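Side-chain contact in L-amino acid deaminase (PDB 5HXW), which is a membrane-bound flavoenzyme that probably oxidises L-amino acids, removing the amino group, with flavin-adenine dinucleotide as cofactor: residues S243-Q248 / T342-D347. Residues are numbered along the deposited sequence; the frame is centred on the assembly and turned at random.
Sequences SRLFMQ and THWNLD
The indole of Trp-344 meets Leu-245 with its edge: CH2 lies 3.1 Å from the Leu-245 carbonyl O, which sits near the ring plane. The same corner touches the leucine side chain, Leu-245 CG standing 3.9 Å from Trp-344 CH2 and Leu-245 CD1 4.0 Å from Trp-344 CZ3; branched leucine suits this buried apolar corner. With chi1 at 57°, CG of Trp-344 stands between its backbone N and carbonyl carbon, which sends the six-membered ring toward Leu-245 and packs a broad apolar surface against helix 243-248. On the five-membered ring, NE1, the one polar side-chain atom, is hydrogen-bonded to Arg-211 O. The imidazole of His-343, a polar ring suited to an exposed position, approaches Gln-248 O obliquely; its NE2 is 3.5 Å away in a direction unsuited to a hydrogen bond, and has a weak one to Asn-251 OD1. Gln-248, a long, flexible amide at a partly exposed site, crosses the Thr-342 side chain at a slant, its NE2 3.4 Å from CG2, the methyl that threonine offers for packing. Asn-249 OD1 accepts a hydrogen bond from Trp-344 N. Phe-246 touches FAD and the Trp-344 side chain lies about 7 Å from it, in this DAO-family, Rossmann-type fold.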
# COMPACT_ATOMS: atom_id res chain seq x y z
N SER A 243 -1.31 -7.30 -10.64
CA SER A 243 -0.70 -8.60 -10.33
C SER A 243 -1.57 -9.81 -10.72
O SER A 243 -1.04 -10.81 -11.22
CB SER A 243 -0.31 -8.68 -8.86
OG SER A 243 0.71 -7.75 -8.55
N ARG A 244 -2.88 -9.71 -10.50
CA ARG A 244 -3.84 -10.73 -10.92
C ARG A 244 -3.76 -10.98 -12.44
O ARG A 244 -3.66 -12.14 -12.87
CB ARG A 244 -5.28 -10.36 -10.51
CG ARG A 244 -6.32 -11.22 -11.20
CD ARG A 244 -7.75 -10.96 -10.80
NE ARG A 244 -8.64 -11.76 -11.66
CZ ARG A 244 -8.94 -13.04 -11.48
NH1 ARG A 244 -8.46 -13.73 -10.45
NH2 ARG A 244 -9.75 -13.65 -12.34
N LEU A 245 -3.81 -9.89 -13.21
CA LEU A 245 -3.79 -9.94 -14.67
C LEU A 245 -2.50 -10.55 -15.23
O LEU A 245 -2.55 -11.28 -16.23
CB LEU A 245 -4.04 -8.54 -15.25
CG LEU A 245 -4.30 -8.32 -16.75
CD1 LEU A 245 -5.52 -9.07 -17.27
CD2 LEU A 245 -4.44 -6.83 -17.02
N PHE A 246 -1.37 -10.27 -14.57
CA PHE A 246 -0.08 -10.87 -14.93
C PHE A 246 -0.08 -12.39 -14.73
O PHE A 246 0.41 -13.13 -15.58
CB PHE A 246 1.07 -10.21 -14.15
CG PHE A 246 2.44 -10.59 -14.65
CD1 PHE A 246 3.02 -9.90 -15.72
CD2 PHE A 246 3.15 -11.63 -14.05
CE1 PHE A 246 4.28 -10.26 -16.19
CE2 PHE A 246 4.41 -11.99 -14.52
CZ PHE A 246 4.98 -11.30 -15.59
N MET A 247 -0.63 -12.84 -13.60
CA MET A 247 -0.68 -14.27 -13.27
C MET A 247 -1.79 -15.02 -14.01
O MET A 247 -1.74 -16.26 -14.12
CB MET A 247 -0.78 -14.48 -11.75
CG MET A 247 0.36 -13.90 -10.93
SD MET A 247 2.02 -14.45 -11.38
CE MET A 247 1.98 -16.18 -10.88
N GLN A 248 -2.79 -14.28 -14.49
CA GLN A 248 -3.84 -14.82 -15.36
C GLN A 248 -3.29 -15.40 -16.66
O GLN A 248 -3.67 -16.50 -17.05
CB GLN A 248 -4.89 -13.76 -15.68
CG GLN A 248 -6.23 -13.99 -15.02
CD GLN A 248 -7.36 -13.31 -15.77
OE1 GLN A 248 -7.31 -12.11 -16.05
NE2 GLN A 248 -8.38 -14.08 -16.11
N THR A 342 -7.74 -12.16 -21.16
CA THR A 342 -7.29 -13.08 -20.12
C THR A 342 -5.99 -13.75 -20.55
O THR A 342 -5.22 -14.22 -19.71
CB THR A 342 -8.35 -14.14 -19.78
OG1 THR A 342 -8.67 -14.91 -20.94
CG2 THR A 342 -9.63 -13.49 -19.24
N HIS A 343 -5.75 -13.78 -21.86
CA HIS A 343 -4.55 -14.36 -22.46
C HIS A 343 -4.04 -13.56 -23.66
O HIS A 343 -4.82 -13.05 -24.46
CB HIS A 343 -4.78 -15.82 -22.85
CG HIS A 343 -4.72 -16.76 -21.69
ND1 HIS A 343 -5.81 -17.01 -20.88
CD2 HIS A 343 -3.69 -17.47 -21.18
CE1 HIS A 343 -5.46 -17.86 -19.93
NE2 HIS A 343 -4.18 -18.16 -20.09
N TRP A 344 -2.71 -13.47 -23.75
CA TRP A 344 -2.03 -12.78 -24.84
C TRP A 344 -0.66 -13.39 -25.10
O TRP A 344 0.01 -13.88 -24.18
CB TRP A 344 -1.91 -11.28 -24.55
CG TRP A 344 -1.19 -10.96 -23.27
CD1 TRP A 344 0.15 -10.71 -23.11
CD2 TRP A 344 -1.77 -10.85 -21.96
NE1 TRP A 344 0.43 -10.45 -21.79
CE2 TRP A 344 -0.73 -10.53 -21.06
CE3 TRP A 344 -3.08 -10.99 -21.46
CZ2 TRP A 344 -0.94 -10.35 -19.69
CZ3 TRP A 344 -3.29 -10.81 -20.09
CH2 TRP A 344 -2.23 -10.49 -19.22
N ASN A 345 -0.25 -13.36 -26.36
CA ASN A 345 1.08 -13.79 -26.78
C ASN A 345 2.12 -12.76 -26.37
O ASN A 345 1.85 -11.55 -26.36
CB ASN A 345 1.11 -14.02 -28.29
CG ASN A 345 0.18 -15.14 -28.72
OD1 ASN A 345 0.42 -16.31 -28.43
ND2 ASN A 345 -0.88 -14.78 -29.44
N LEU A 346 3.32 -13.23 -26.04
CA LEU A 346 4.38 -12.37 -25.50
C LEU A 346 5.06 -11.49 -26.56
O LEU A 346 5.84 -10.60 -26.22
CB LEU A 346 5.40 -13.20 -24.70
CG LEU A 346 4.91 -14.12 -23.57
CD1 LEU A 346 6.07 -14.85 -22.92
CD2 LEU A 346 4.11 -13.38 -22.51
N ASP A 347 4.74 -11.74 -27.83
CA ASP A 347 5.24 -10.92 -28.94
C ASP A 347 4.23 -9.85 -29.38
O ASP A 347 4.49 -9.10 -30.33
CB ASP A 347 5.65 -11.82 -30.12
CG ASP A 347 4.50 -12.65 -30.67
OD1 ASP A 347 3.93 -13.46 -29.92
OD2 ASP A 347 4.18 -12.48 -31.87